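Local coordinates for chitinase (Thermococcus chitonophagus, PDB 5XSW), which probably cleaves internal linkages of chitin as an endochitinase and is seen here holding a bound glycan, at residues C32-K36 against H103-G107; D69-I75 against Y478-R482. All blocks are in the same frame, centred on the assembly; numbering follows the deposited sequence.

Interaction 1: residues C32-K36 against H103-G107; sequences CFDIK and HYLRG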
loop_
_atom_site.group_PDB
_atom_site.type_symbol
_atom_site.label_atom_id
_atom_site.label_comp_id
_atom_site.label_asym_id
_atom_site.label_seq_id
_atom_site.Cartn_x
_atom_site.Cartn_y
_atom_site.Cartn_z
ATOM N N CYS A 32 -12.919 -5.374 13.743
ATOM C CA CYS A 32 -12.610 -6.657 13.149
ATOM C C CYS A 32 -11.697 -7.406 14.140
ATOM O O CYS A 32 -10.801 -6.800 14.786
ATOM C CB CYS A 32 -11.879 -6.512 11.788
ATOM S SG CYS A 32 -11.829 -7.974 10.851
ATOM N N PHE A 33 -11.933 -8.705 14.256
ATOM C CA PHE A 33 -11.004 -9.601 14.974
ATOM C C PHE A 33 -10.379 -10.538 13.995
ATOM O O PHE A 33 -11.076 -11.231 13.246
ATOM C CB PHE A 33 -11.749 -10.407 16.101
ATOM C CG PHE A 33 -12.379 -9.531 17.129
ATOM C CD1 PHE A 33 -11.609 -8.927 18.116
ATOM C CD2 PHE A 33 -13.737 -9.284 17.111
ATOM C CE1 PHE A 33 -12.197 -8.101 19.084
ATOM C CE2 PHE A 33 -14.338 -8.442 18.058
ATOM C CZ PHE A 33 -13.570 -7.841 19.036
ATOM N N ASP A 34 -9.056 -10.605 13.990
ATOM C CA ASP A 34 -8.360 -11.551 13.148
ATOM C C ASP A 34 -7.826 -12.677 14.053
ATOM O O ASP A 34 -6.988 -12.412 14.910
ATOM C CB ASP A 34 -7.174 -10.908 12.409
ATOM C CG ASP A 34 -7.613 -9.995 11.256
ATOM O OD1 ASP A 34 -8.832 -9.858 11.052
ATOM O OD2 ASP A 34 -6.705 -9.441 10.592
ATOM N N ILE A 35 -8.302 -13.894 13.835
ATOM C CA ILE A 35 -7.919 -15.026 14.722
ATOM C C ILE A 35 -6.842 -15.879 14.116
ATOM O O ILE A 35 -7.024 -16.469 13.051
ATOM C CB ILE A 35 -9.182 -15.861 15.050
ATOM C CG1 ILE A 35 -10.148 -14.939 15.842
ATOM C CG2 ILE A 35 -8.778 -17.117 15.856
ATOM C CD1 ILE A 35 -11.374 -15.621 16.346
ATOM N N LYS A 36 -5.672 -15.914 14.764
ATOM C CA LYS A 36 -4.601 -16.809 14.364
ATOM C C LYS A 36 -4.991 -18.302 14.560
ATOM O O LYS A 36 -4.867 -19.126 13.651
ATOM C CB LYS A 36 -3.357 -16.496 15.184
ATOM C CG LYS A 36 -2.087 -17.226 14.723
ATOM C CD LYS A 36 -0.988 -17.118 15.802
ATOM C CE LYS A 36 0.386 -17.579 15.301
ATOM N NZ LYS A 36 1.016 -16.644 14.275
ATOM N N HIS A 103 -6.562 -16.918 20.121
ATOM C CA HIS A 103 -5.306 -16.207 19.936
ATOM C C HIS A 103 -5.422 -15.256 18.709
ATOM O O HIS A 103 -5.607 -15.732 17.585
ATOM C CB HIS A 103 -4.175 -17.184 19.726
ATOM C CG HIS A 103 -4.042 -18.179 20.851
ATOM N ND1 HIS A 103 -3.342 -17.898 22.006
ATOM C CD2 HIS A 103 -4.557 -19.426 21.010
ATOM C CE1 HIS A 103 -3.384 -18.954 22.814
ATOM N NE2 HIS A 103 -4.111 -19.897 22.230
ATOM N N TYR A 104 -5.359 -13.965 18.953
ATOM C CA TYR A 104 -5.458 -12.996 17.834
ATOM C C TYR A 104 -4.184 -13.010 17.026
ATOM O O TYR A 104 -3.087 -13.413 17.505
ATOM C CB TYR A 104 -5.691 -11.586 18.331
ATOM C CG TYR A 104 -6.957 -11.438 19.072
ATOM C CD1 TYR A 104 -8.173 -11.708 18.454
ATOM C CD2 TYR A 104 -6.945 -11.062 20.412
ATOM C CE1 TYR A 104 -9.351 -11.579 19.148
ATOM C CE2 TYR A 104 -8.124 -10.928 21.119
ATOM C CZ TYR A 104 -9.319 -11.188 20.478
ATOM O OH TYR A 104 -10.488 -11.070 21.167
ATOM N N LEU A 105 -4.278 -12.509 15.803
ATOM C CA LEU A 105 -3.090 -12.463 14.965
ATOM C C LEU A 105 -2.299 -11.195 15.343
ATOM O O LEU A 105 -2.389 -10.146 14.683
ATOM C CB LEU A 105 -3.520 -12.460 13.489
ATOM C CG LEU A 105 -2.449 -12.575 12.442
ATOM C CD1 LEU A 105 -1.612 -13.839 12.616
ATOM C CD2 LEU A 105 -3.207 -12.571 11.112
ATOM N N ARG A 106 -1.517 -11.297 16.403
ATOM C CA ARG A 106 -0.926 -10.143 17.094
ATOM C C ARG A 106 -0.064 -10.744 18.203
ATOM O O ARG A 106 -0.563 -11.640 18.887
ATOM C CB ARG A 106 -2.005 -9.258 17.660
ATOM C CG ARG A 106 -1.586 -7.790 17.870
ATOM C CD ARG A 106 -0.990 -7.498 19.242
ATOM N NE ARG A 106 -0.595 -6.083 19.376
ATOM C CZ ARG A 106 -1.058 -5.242 20.301
ATOM N NH1 ARG A 106 -1.905 -5.666 21.255
ATOM N NH2 ARG A 106 -0.604 -3.976 20.324
ATOM N N GLY A 107 1.197 -10.315 18.353
ATOM C CA GLY A 107 2.096 -10.959 19.307
ATOM C C GLY A 107 1.606 -10.639 20.690
ATOM O O GLY A 107 1.527 -9.472 21.064
#
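Phe33 and Tyr104 share nearly the same first torsion, CG anti to the carbonyl carbon (chi1 -60° and -62°), and from adjacent antiparallel strands the two side chains run out side by side. Their planes are 24° apart but slid past each other, with Phe33 CD1 and Tyr104 CE1 3.6 Å apart, so this is a glancing contact with little ring overlap. Leu105 is turned otherwise: CG lies anti to the backbone N, and its side chain crosses that of Lys36 at about a right angle, Leu105 CD1 lying 4.0 Å from Lys36 CG. Between these side chains Ile35 and Tyr104 form a non-hydrogen-bonded pair, flanked by two backbone bonds. Leu105 N donates to Asp34 O at 2.9 Å, while Lys36 N to His103 O, 2.8 Å long, is strongly bent and weak. Asp34 O also takes a CA-H...O contact from Tyr104 CA and lies at the edge of the Tyr104 ring. Strand 32-41 turns a corner at Lys36 but stays paired, Asn37 bonding His103, while an inverse gamma turn centred on Leu105 follows the end of strand 98-104. Arg471 makes a cation-pi contact with Tyr104. The chemistry is thus that of a strand end, where main-chain bonds set the register and side chains pack by apolar contact, while Lys36 NZ and His103 NE2 hydrogen-bond elsewhere, to Ala309 O and Thr39 OG1.

Interaction 2: residues D69-I75 against Y478-R482; sequences DLTWRGI and YYHAR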
loop_
_atom_site.group_PDB
_atom_site.type_symbol
_atom_site.label_atom_id
_atom_site.label_comp_id
_atom_site.label_asym_id
_atom_site.label_seq_id
_atom_site.Cartn_x
_atom_site.Cartn_y
_atom_site.Cartn_z
ATOM N N ASP A 69 -7.233 -24.135 13.552
ATOM C CA ASP A 69 -6.876 -23.086 12.564
ATOM C C ASP A 69 -8.094 -22.853 11.663
ATOM O O ASP A 69 -8.523 -23.766 10.981
ATOM C CB ASP A 69 -5.634 -23.530 11.778
ATOM C CG ASP A 69 -5.204 -22.529 10.663
ATOM O OD1 ASP A 69 -5.901 -21.552 10.417
ATOM O OD2 ASP A 69 -4.171 -22.782 10.031
ATOM N N LEU A 70 -8.670 -21.645 11.701
ATOM C CA LEU A 70 -9.883 -21.361 10.970
ATOM C C LEU A 70 -9.624 -21.064 9.482
ATOM O O LEU A 70 -10.575 -20.843 8.745
ATOM C CB LEU A 70 -10.624 -20.180 11.594
ATOM C CG LEU A 70 -11.063 -20.363 13.050
ATOM C CD1 LEU A 70 -11.605 -19.046 13.614
ATOM C CD2 LEU A 70 -12.155 -21.492 13.133
ATOM N N THR A 71 -8.350 -21.076 9.098
ATOM C CA THR A 71 -7.878 -20.832 7.717
ATOM C C THR A 71 -8.655 -19.688 7.069
ATOM O O THR A 71 -8.528 -18.550 7.502
ATOM C CB THR A 71 -7.917 -22.149 6.827
ATOM O OG1 THR A 71 -9.261 -22.574 6.589
ATOM C CG2 THR A 71 -7.148 -23.254 7.499
ATOM N N TRP A 72 -9.514 -19.962 6.096
ATOM C CA TRP A 72 -10.152 -18.865 5.362
ATOM C C TRP A 72 -11.217 -18.234 6.187
ATOM O O TRP A 72 -11.713 -17.168 5.869
ATOM C CB TRP A 72 -10.718 -19.378 4.031
ATOM C CG TRP A 72 -11.903 -20.279 4.194
ATOM C CD1 TRP A 72 -11.902 -21.659 4.325
ATOM C CD2 TRP A 72 -13.277 -19.870 4.246
ATOM N NE1 TRP A 72 -13.210 -22.117 4.460
ATOM C CE2 TRP A 72 -14.063 -21.040 4.419
ATOM C CE3 TRP A 72 -13.918 -18.625 4.198
ATOM C CZ2 TRP A 72 -15.453 -20.993 4.523
ATOM C CZ3 TRP A 72 -15.297 -18.580 4.300
ATOM C CH2 TRP A 72 -16.052 -19.756 4.457
ATOM N N ARG A 73 -11.566 -18.852 7.306
ATOM C CA ARG A 73 -12.670 -18.279 8.096
ATOM C C ARG A 73 -12.231 -17.526 9.381
ATOM O O ARG A 73 -13.054 -17.253 10.287
ATOM C CB ARG A 73 -13.644 -19.419 8.436
ATOM C CG ARG A 73 -15.038 -19.085 8.190
ATOM C CD ARG A 73 -15.938 -20.339 8.154
ATOM N NE ARG A 73 -17.285 -19.890 8.476
ATOM C CZ ARG A 73 -18.334 -20.685 8.630
ATOM N NH1 ARG A 73 -19.499 -20.146 8.917
ATOM N NH2 ARG A 73 -18.202 -22.003 8.499
ATOM N N GLY A 74 -10.959 -17.138 9.443
ATOM C CA GLY A 74 -10.428 -16.509 10.634
ATOM C C GLY A 74 -10.699 -15.025 10.825
ATOM O O GLY A 74 -10.241 -14.438 11.830
ATOM N N ILE A 75 -11.430 -14.399 9.886
ATOM C CA ILE A 75 -11.662 -12.949 9.950
ATOM C C ILE A 75 -13.063 -12.657 10.408
ATOM O O ILE A 75 -14.011 -13.144 9.806
ATOM C CB ILE A 75 -11.430 -12.246 8.510
ATOM C CG1 ILE A 75 -9.991 -12.480 8.015
ATOM C CG2 ILE A 75 -11.798 -10.785 8.572
ATOM C CD1 ILE A 75 -9.844 -12.413 6.470
ATOM N N TYR A 478 -4.706 -9.966 7.910
ATOM C CA TYR A 478 -4.879 -11.403 8.098
ATOM C C TYR A 478 -4.040 -12.217 7.158
ATOM O O TYR A 478 -3.255 -13.067 7.598
ATOM C CB TYR A 478 -6.358 -11.764 7.926
ATOM C CG TYR A 478 -6.658 -13.231 8.336
ATOM C CD1 TYR A 478 -6.710 -13.614 9.697
ATOM C CD2 TYR A 478 -6.868 -14.191 7.379
ATOM C CE1 TYR A 478 -6.951 -14.965 10.058
ATOM C CE2 TYR A 478 -7.149 -15.551 7.730
ATOM C CZ TYR A 478 -7.188 -15.913 9.060
ATOM O OH TYR A 478 -7.445 -17.240 9.367
ATOM N N TYR A 479 -4.190 -11.997 5.848
ATOM C CA TYR A 479 -3.417 -12.819 4.918
ATOM C C TYR A 479 -1.953 -12.484 4.961
ATOM O O TYR A 479 -1.094 -13.350 4.835
ATOM C CB TYR A 479 -3.943 -12.663 3.470
ATOM C CG TYR A 479 -5.399 -12.984 3.381
ATOM C CD1 TYR A 479 -5.869 -14.297 3.542
ATOM C CD2 TYR A 479 -6.312 -11.979 3.191
ATOM C CE1 TYR A 479 -7.260 -14.567 3.500
ATOM C CE2 TYR A 479 -7.651 -12.227 3.153
ATOM C CZ TYR A 479 -8.120 -13.532 3.292
ATOM O OH TYR A 479 -9.506 -13.712 3.229
ATOM N N HIS A 480 -1.638 -11.219 5.159
ATOM C CA HIS A 480 -0.230 -10.872 5.152
ATOM C C HIS A 480 0.518 -11.460 6.379
ATOM O O HIS A 480 1.556 -12.098 6.260
ATOM C CB HIS A 480 -0.056 -9.349 5.173
ATOM C CG HIS A 480 1.348 -8.928 4.904
ATOM N ND1 HIS A 480 1.885 -7.757 5.390
ATOM C CD2 HIS A 480 2.304 -9.495 4.136
ATOM C CE1 HIS A 480 3.131 -7.639 4.963
ATOM N NE2 HIS A 480 3.421 -8.704 4.228
ATOM N N ALA A 481 -0.029 -11.238 7.562
ATOM C CA ALA A 481 0.635 -11.714 8.790
ATOM C C ALA A 481 0.595 -13.248 8.884
ATOM O O ALA A 481 1.563 -13.842 9.354
ATOM C CB ALA A 481 -0.013 -11.054 10.044
ATOM N N ARG A 482 -0.476 -13.902 8.422
ATOM C CA ARG A 482 -0.434 -15.389 8.456
ATOM C C ARG A 482 0.614 -15.956 7.499
ATOM O O ARG A 482 1.097 -17.035 7.733
ATOM C CB ARG A 482 -1.791 -16.026 8.118
ATOM C CG ARG A 482 -2.826 -15.621 9.083
ATOM C CD ARG A 482 -3.899 -16.624 9.183
ATOM N NE ARG A 482 -3.393 -17.689 10.044
ATOM C CZ ARG A 482 -3.939 -18.884 10.131
ATOM N NH1 ARG A 482 -5.001 -19.160 9.390
ATOM N NH2 ARG A 482 -3.388 -19.798 10.931
HETATM O O HOH W 1 -10.818 -15.971 3.457
#
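Ile75 lies over one face of the Tyr478 ring, its CG1 3.8 Å from the ring centroid in a CH-pi contact, while Arg482 CD covers the opposite face. With CG anti to the backbone N (chi1 -171°), the ring reaches the loop: Tyr478 OH donates to Thr71 O at 2.5 Å, in the carbonyl plane and on a lone pair, and accepts a weak bond from Arg482 NH1. A phenylalanine here would probably keep the CH-pi contact with Ile75 but leave Thr71 O without its donor and Arg482 NH1 without a weak acceptor. Beside this close-packed part, Arg482 NH1 meets Asp69 OD1 at 2.8 Å in a salt bridge, close to the guanidinium plane, whereas the second bond, Arg482 NH2 to Asp69 OD2, is weak. Thr71 N reaches the same OD1 from the other face of the carboxylate. The solvent side, near exposed Trp72, is looser: a water donates to Trp72 O at 2.8 Å and is hydrogen-bonded to Tyr479 OH. Tyr479 also touches Ile75 CD1 and packs on Asp270 of the second subunit. An Asx turn thus shapes the loop between strands 65-69 and 75-77, which docks on helix 475-482 near the C-terminus.

How the interactions relate
Interactions 1 and 2 lie about 9 Å apart between centres, and both are partly buried. Strand 32-41 supplies one side of interaction 1 and also pairs with strand 75-77, and a probable hydrogen bond of 2.8 Å from Ile35 N to Gly74 O carries the sheet into the loop of interaction 2. Buried Asp34 and Leu105 of interaction 1 lie under helix 475-482; in interaction 2, buried Tyr478 contrasts with the exposed Trp72 side. Interaction 1 stays within the beta domain and rests on main-chain bonds and apolar contact. Interaction 2 joins segments 403 residues apart through helix side chains that meet a carboxylate, a loop carbonyl and a water, and so ties the N-terminal sheet to the chain's C-terminal end.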